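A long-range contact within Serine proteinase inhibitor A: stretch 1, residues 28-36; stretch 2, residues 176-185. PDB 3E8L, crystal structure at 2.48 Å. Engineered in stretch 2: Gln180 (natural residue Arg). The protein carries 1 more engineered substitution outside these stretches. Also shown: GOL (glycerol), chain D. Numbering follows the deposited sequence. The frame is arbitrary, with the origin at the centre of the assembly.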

ATOM      1  N   PRO A  28      -1.021 -15.257  -9.165  1.00 33.35           N
ATOM      2  CA  PRO A  28      -0.909 -15.043 -10.600  1.00 32.14           C
ATOM      3  C   PRO A  28      -0.053 -13.812 -10.893  1.00 31.13           C
ATOM      4  O   PRO A  28      -0.072 -12.837 -10.129  1.00 30.76           O
ATOM      5  CB  PRO A  28      -2.362 -14.803 -11.030  1.00 32.32           C
ATOM      6  CG  PRO A  28      -3.207 -15.105  -9.792  1.00 32.24           C
ATOM      7  CD  PRO A  28      -2.334 -14.828  -8.657  1.00 32.73           C
ATOM      8  N   LEU A  29       0.705 -13.864 -11.982  1.00 29.76           N
ATOM      9  CA  LEU A  29       1.665 -12.824 -12.270  1.00 28.16           C
ATOM     10  C   LEU A  29       1.505 -12.329 -13.678  1.00 27.81           C
ATOM     11  O   LEU A  29       1.166 -13.092 -14.583  1.00 27.36           O
ATOM     12  CB  LEU A  29       3.090 -13.324 -12.056  1.00 28.12           C
ATOM     13  CG  LEU A  29       3.561 -13.648 -10.642  1.00 26.30           C
ATOM     14  CD1 LEU A  29       4.921 -14.345 -10.696  1.00 25.31           C
ATOM     15  CD2 LEU A  29       3.625 -12.388  -9.800  1.00 24.51           C
ATOM     16  N   TYR A  30       1.725 -11.025 -13.835  1.00 27.53           N
ATOM     17  CA  TYR A  30       1.620 -10.334 -15.120  1.00 26.89           C
ATOM     18  C   TYR A  30       2.795  -9.386 -15.265  1.00 26.58           C
ATOM     19  O   TYR A  30       3.225  -8.785 -14.296  1.00 26.86           O
ATOM     20  CB  TYR A  30       0.298  -9.552 -15.203  1.00 26.77           C
ATOM     21  CG  TYR A  30      -0.909 -10.457 -15.044  1.00 26.04           C
ATOM     22  CD1 TYR A  30      -1.348 -10.846 -13.785  1.00 23.78           C
ATOM     23  CD2 TYR A  30      -1.569 -10.962 -16.152  1.00 25.55           C
ATOM     24  CE1 TYR A  30      -2.413 -11.695 -13.637  1.00 25.50           C
ATOM     25  CE2 TYR A  30      -2.659 -11.807 -16.012  1.00 25.65           C
ATOM     26  CZ  TYR A  30      -3.076 -12.172 -14.756  1.00 25.06           C
ATOM     27  OH  TYR A  30      -4.145 -13.025 -14.619  1.00 23.36           O
ATOM     28  N   THR A  31       3.330  -9.274 -16.470  1.00 26.37           N
ATOM     29  CA  THR A  31       4.169  -8.131 -16.789  1.00 26.31           C
ATOM     30  C   THR A  31       3.262  -7.013 -17.286  1.00 26.40           C
ATOM     31  O   THR A  31       2.134  -7.266 -17.728  1.00 26.50           O
ATOM     32  CB  THR A  31       5.274  -8.482 -17.819  1.00 26.40           C
ATOM     33  OG1 THR A  31       4.688  -9.036 -19.006  1.00 26.17           O
ATOM     34  CG2 THR A  31       6.265  -9.497 -17.225  1.00 25.31           C
ATOM     35  N   ILE A  32       3.727  -5.779 -17.188  1.00 27.09           N
ATOM     36  CA  ILE A  32       2.947  -4.644 -17.665  1.00 28.04           C
ATOM     37  C   ILE A  32       3.670  -4.072 -18.893  1.00 29.47           C
ATOM     38  O   ILE A  32       4.748  -3.515 -18.783  1.00 29.80           O
ATOM     39  CB  ILE A  32       2.691  -3.597 -16.531  1.00 27.57           C
ATOM     40  CG1 ILE A  32       1.962  -4.238 -15.333  1.00 27.42           C
ATOM     41  CG2 ILE A  32       1.928  -2.405 -17.054  1.00 26.38           C
ATOM     42  CD1 ILE A  32       1.758  -3.314 -14.120  1.00 27.03           C
ATOM     43  N   GLN A  33       3.091  -4.262 -20.069  1.00 31.58           N
ATOM     44  CA  GLN A  33       3.735  -3.864 -21.314  1.00 33.74           C
ATOM     45  C   GLN A  33       3.130  -2.578 -21.829  1.00 34.53           C
ATOM     46  O   GLN A  33       1.923  -2.408 -21.763  1.00 35.36           O
ATOM     47  CB  GLN A  33       3.581  -4.955 -22.375  1.00 33.88           C
ATOM     48  CG  GLN A  33       4.848  -5.811 -22.629  1.00 37.39           C
ATOM     49  CD  GLN A  33       5.118  -6.851 -21.524  1.00 42.21           C
ATOM     50  OE1 GLN A  33       4.187  -7.357 -20.897  1.00 45.43           O
ATOM     51  NE2 GLN A  33       6.390  -7.171 -21.291  1.00 42.62           N
ATOM     52  N   SER A  34       3.962  -1.670 -22.333  1.00 35.56           N
ATOM     53  CA  SER A  34       3.459  -0.502 -23.058  1.00 36.51           C
ATOM     54  C   SER A  34       2.768  -0.938 -24.340  1.00 37.38           C
ATOM     55  O   SER A  34       3.301  -1.751 -25.097  1.00 37.46           O
ATOM     56  CB  SER A  34       4.580   0.474 -23.388  1.00 36.45           C
ATOM     57  OG  SER A  34       4.142   1.415 -24.358  1.00 37.20           O
ATOM     58  N   ALA A  35       1.575  -0.408 -24.572  1.00 38.53           N
ATOM     59  CA  ALA A  35       0.770  -0.812 -25.711  1.00 39.86           C
ATOM     60  C   ALA A  35       0.939   0.126 -26.894  1.00 40.69           C
ATOM     61  O   ALA A  35       0.092   0.178 -27.778  1.00 41.08           O
ATOM     62  CB  ALA A  35      -0.691  -0.909 -25.314  1.00 39.58           C
ATOM     63  N   ALA A  36       2.037   0.876 -26.896  1.00 41.78           N
ATOM     64  CA  ALA A  36       2.325   1.809 -27.979  1.00 42.82           C
ATOM     65  C   ALA A  36       2.782   1.052 -29.218  1.00 43.63           C
ATOM     66  O   ALA A  36       3.610   0.145 -29.131  1.00 43.88           O
ATOM     67  CB  ALA A  36       3.384   2.812 -27.546  1.00 42.62           C
TER
HETATM   68  C1  GOL D 178      -2.145 -17.322 -15.088  0.80 35.00           C
HETATM   69  O1  GOL D 178      -3.437 -17.277 -14.536  0.80 35.00           O
HETATM   70  C2  GOL D 178      -1.227 -16.341 -14.377  0.80 35.00           C
HETATM   71  O2  GOL D 178      -1.446 -15.076 -14.926  0.80 35.00           O
HETATM   72  C3  GOL D 178       0.232 -16.717 -14.620  0.80 35.00           C
HETATM   73  O3  GOL D 178       1.046 -16.343 -13.534  0.80 35.00           O
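Stretch 2, residues 176-185: HFTVQFQKFD

Antiparallel pairing lets segments far apart in sequence join through their backbones, and the C-terminal stretch of this inhibitor is a compact example. Its strand 179-183 lies extended alongside strand 30-34, the N-to-C directions 149° apart and thus roughly antiparallel, with the two axes approaching to 4.4 Å.

At its start, the side chain of Phe177 leaves the backbone sideways, but its ring comes nearer to stretch 1, with Phe177 CE1 3.9 Å from Ser34 CB. Thr178 O then accepts a nearly straight hydrogen bond from Ala35 N (3.0 Å). Val179 pairs with Ser34 without backbone hydrogen bonds, and its CB packs 3.7 Å from Ile32 CG2. The engineered Gln180 faces Gln33 in a hydrogen-bonded pair, N to Gln33 O at 2.8 Å and O from Gln33 N at 2.9 Å.

Alternation then turns Phe181 to the same face as Ile32, where CE2 meets Ile32 CG1 at 4.0 Å. Gln182 shares the other face with Thr31 and Gln33; its N lies 3.0 Å from Thr31 O and its O 2.8 Å from Thr31 N, both hydrogen bonds, while its CB is 3.3 Å from Gln33 OE1. Lys183 sits opposite Tyr30, their CA atoms 4.4 Å apart and their side chains diverging. Finally, Phe184 N donates to Leu29 O (3.0 Å), extending the ladder, and Phe184 CB rests 3.9 Å from Leu29 CB.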

ATOM      1  N   HIS A 176       1.197  10.775 -22.377  1.00 28.23           N
ATOM      2  CA  HIS A 176       0.205   9.724 -22.531  1.00 28.25           C
ATOM      3  C   HIS A 176       0.917   8.366 -22.572  1.00 27.74           C
ATOM      4  O   HIS A 176       1.875   8.178 -23.319  1.00 27.33           O
ATOM      5  CB  HIS A 176      -0.587  10.028 -23.812  1.00 29.04           C
ATOM      6  CG  HIS A 176      -1.563   8.968 -24.222  1.00 31.46           C
ATOM      7  ND1 HIS A 176      -1.287   8.043 -25.211  1.00 33.57           N
ATOM      8  CD2 HIS A 176      -2.831   8.714 -23.814  1.00 33.44           C
ATOM      9  CE1 HIS A 176      -2.332   7.248 -25.375  1.00 34.37           C
ATOM     10  NE2 HIS A 176      -3.284   7.637 -24.542  1.00 35.10           N
ATOM     11  N   PHE A 177       0.470   7.440 -21.729  1.00 27.52           N
ATOM     12  CA  PHE A 177       1.091   6.125 -21.583  1.00 27.41           C
ATOM     13  C   PHE A 177      -0.016   5.101 -21.356  1.00 27.56           C
ATOM     14  O   PHE A 177      -0.816   5.255 -20.427  1.00 27.98           O
ATOM     15  CB  PHE A 177       2.061   6.152 -20.394  1.00 27.06           C
ATOM     16  CG  PHE A 177       2.874   4.894 -20.213  1.00 28.14           C
ATOM     17  CD1 PHE A 177       3.998   4.637 -21.028  1.00 28.97           C
ATOM     18  CD2 PHE A 177       2.559   3.984 -19.198  1.00 28.11           C
ATOM     19  CE1 PHE A 177       4.779   3.479 -20.854  1.00 27.50           C
ATOM     20  CE2 PHE A 177       3.329   2.819 -19.014  1.00 28.48           C
ATOM     21  CZ  PHE A 177       4.442   2.568 -19.845  1.00 28.60           C
ATOM     22  N   THR A 178      -0.081   4.075 -22.178  1.00 20.00           N
ATOM     23  CA  THR A 178      -1.101   3.063 -22.087  1.00 20.00           C
ATOM     24  C   THR A 178      -0.467   1.685 -22.002  1.00 20.00           C
ATOM     25  O   THR A 178       0.618   1.502 -22.442  1.00 27.60           O
ATOM     26  CB  THR A 178      -2.155   3.180 -23.204  1.00 20.00           C
ATOM     27  OG1 THR A 178      -1.617   2.787 -24.432  1.00 20.00           O
ATOM     28  CG2 THR A 178      -2.583   4.506 -23.390  1.00 20.00           C
ATOM     29  N   VAL A 179      -1.111   0.740 -21.342  1.00 26.72           N
ATOM     30  CA  VAL A 179      -0.502  -0.556 -21.104  1.00 26.32           C
ATOM     31  C   VAL A 179      -1.404  -1.729 -21.412  1.00 26.61           C
ATOM     32  O   VAL A 179      -2.613  -1.591 -21.552  1.00 26.78           O
ATOM     33  CB  VAL A 179      -0.021  -0.700 -19.653  1.00 26.18           C
ATOM     34  CG1 VAL A 179       0.961   0.391 -19.304  1.00 25.95           C
ATOM     35  CG2 VAL A 179      -1.197  -0.690 -18.704  1.00 25.54           C
ATOM     36  N   GLN A 180      -0.782  -2.893 -21.516  1.00 26.39           N
ATOM     37  CA  GLN A 180      -1.476  -4.164 -21.492  1.00 26.44           C
ATOM     38  C   GLN A 180      -0.894  -4.999 -20.362  1.00 26.26           C
ATOM     39  O   GLN A 180       0.263  -4.844 -19.991  1.00 25.60           O
ATOM     40  CB  GLN A 180      -1.315  -4.917 -22.815  1.00 26.38           C
ATOM     41  CG  GLN A 180      -2.206  -4.428 -23.941  1.00 27.73           C
ATOM     42  CD  GLN A 180      -2.275  -5.407 -25.098  1.00 28.53           C
ATOM     43  OE1 GLN A 180      -3.314  -6.010 -25.354  1.00 27.90           O
ATOM     44  NE2 GLN A 180      -1.169  -5.558 -25.809  1.00 27.56           N
ATOM     45  N   PHE A 181      -1.710  -5.885 -19.820  1.00 26.22           N
ATOM     46  CA  PHE A 181      -1.261  -6.881 -18.863  1.00 26.36           C
ATOM     47  C   PHE A 181      -1.054  -8.182 -19.613  1.00 27.33           C
ATOM     48  O   PHE A 181      -1.886  -8.570 -20.421  1.00 27.41           O
ATOM     49  CB  PHE A 181      -2.261  -7.037 -17.728  1.00 25.53           C
ATOM     50  CG  PHE A 181      -2.497  -5.778 -16.963  1.00 23.37           C
ATOM     51  CD1 PHE A 181      -3.452  -4.863 -17.384  1.00 20.35           C
ATOM     52  CD2 PHE A 181      -1.775  -5.510 -15.812  1.00 22.75           C
ATOM     53  CE1 PHE A 181      -3.683  -3.707 -16.678  1.00 20.80           C
ATOM     54  CE2 PHE A 181      -2.001  -4.351 -15.083  1.00 21.75           C
ATOM     55  CZ  PHE A 181      -2.951  -3.441 -15.521  1.00 21.29           C
ATOM     56  N   GLN A 182       0.083  -8.823 -19.362  1.00 28.94           N
ATOM     57  CA  GLN A 182       0.535 -10.002 -20.105  1.00 30.17           C
ATOM     58  C   GLN A 182       0.848 -11.067 -19.073  1.00 30.53           C
ATOM     59  O   GLN A 182       1.556 -10.777 -18.107  1.00 30.87           O
ATOM     60  CB  GLN A 182       1.820  -9.652 -20.836  1.00 30.28           C
ATOM     61  CG  GLN A 182       2.272 -10.641 -21.909  1.00 33.34           C
ATOM     62  CD  GLN A 182       1.855 -10.183 -23.296  1.00 37.55           C
ATOM     63  OE1 GLN A 182       1.912  -8.980 -23.608  1.00 39.08           O
ATOM     64  NE2 GLN A 182       1.396 -11.129 -24.129  1.00 37.52           N
ATOM     65  N   LYS A 183       0.347 -12.287 -19.240  1.00 30.98           N
ATOM     66  CA  LYS A 183       0.617 -13.280 -18.204  1.00 32.01           C
ATOM     67  C   LYS A 183       2.093 -13.680 -18.151  1.00 33.25           C
ATOM     68  O   LYS A 183       2.808 -13.551 -19.146  1.00 32.98           O
ATOM     69  CB  LYS A 183      -0.331 -14.493 -18.202  1.00 31.49           C
ATOM     70  CG  LYS A 183      -1.206 -14.736 -19.407  1.00 30.58           C
ATOM     71  CD  LYS A 183      -2.200 -15.859 -19.054  1.00 29.80           C
ATOM     72  CE  LYS A 183      -3.163 -16.224 -20.179  1.00 27.14           C
ATOM     73  NZ  LYS A 183      -4.095 -15.129 -20.552  1.00 24.54           N
ATOM     74  N   PHE A 184       2.543 -14.138 -16.992  1.00 34.94           N
ATOM     75  CA  PHE A 184       3.941 -14.474 -16.802  1.00 36.62           C
ATOM     76  C   PHE A 184       4.138 -15.945 -16.478  1.00 37.71           C
ATOM     77  O   PHE A 184       3.322 -16.553 -15.797  1.00 38.30           O
ATOM     78  CB  PHE A 184       4.539 -13.612 -15.694  1.00 36.87           C
ATOM     79  CG  PHE A 184       5.983 -13.896 -15.418  1.00 37.45           C
ATOM     80  CD1 PHE A 184       6.973 -13.223 -16.097  1.00 37.45           C
ATOM     81  CD2 PHE A 184       6.347 -14.834 -14.474  1.00 38.16           C
ATOM     82  CE1 PHE A 184       8.294 -13.478 -15.842  1.00 38.31           C
ATOM     83  CE2 PHE A 184       7.666 -15.095 -14.219  1.00 38.82           C
ATOM     84  CZ  PHE A 184       8.640 -14.414 -14.904  1.00 39.28           C
ATOM     85  N   ASP A 185       5.046 -16.551 -17.212  1.00 20.00           N
ATOM     86  CA  ASP A 185       5.649 -17.832 -16.871  1.00 20.00           C
ATOM     87  C   ASP A 185       5.673 -18.711 -18.102  1.00 20.00           C
ATOM     88  O   ASP A 185       5.672 -18.211 -19.226  1.00 41.06           O
ATOM     89  CB  ASP A 185       4.917 -18.520 -15.729  1.00 20.00           C
ATOM     90  CG  ASP A 185       3.933 -19.564 -16.209  1.00 20.00           C
ATOM     91  OD1 ASP A 185       4.339 -20.733 -16.438  1.00 20.00           O
ATOM     92  OD2 ASP A 185       2.740 -19.222 -16.348  1.00 20.00           O
TER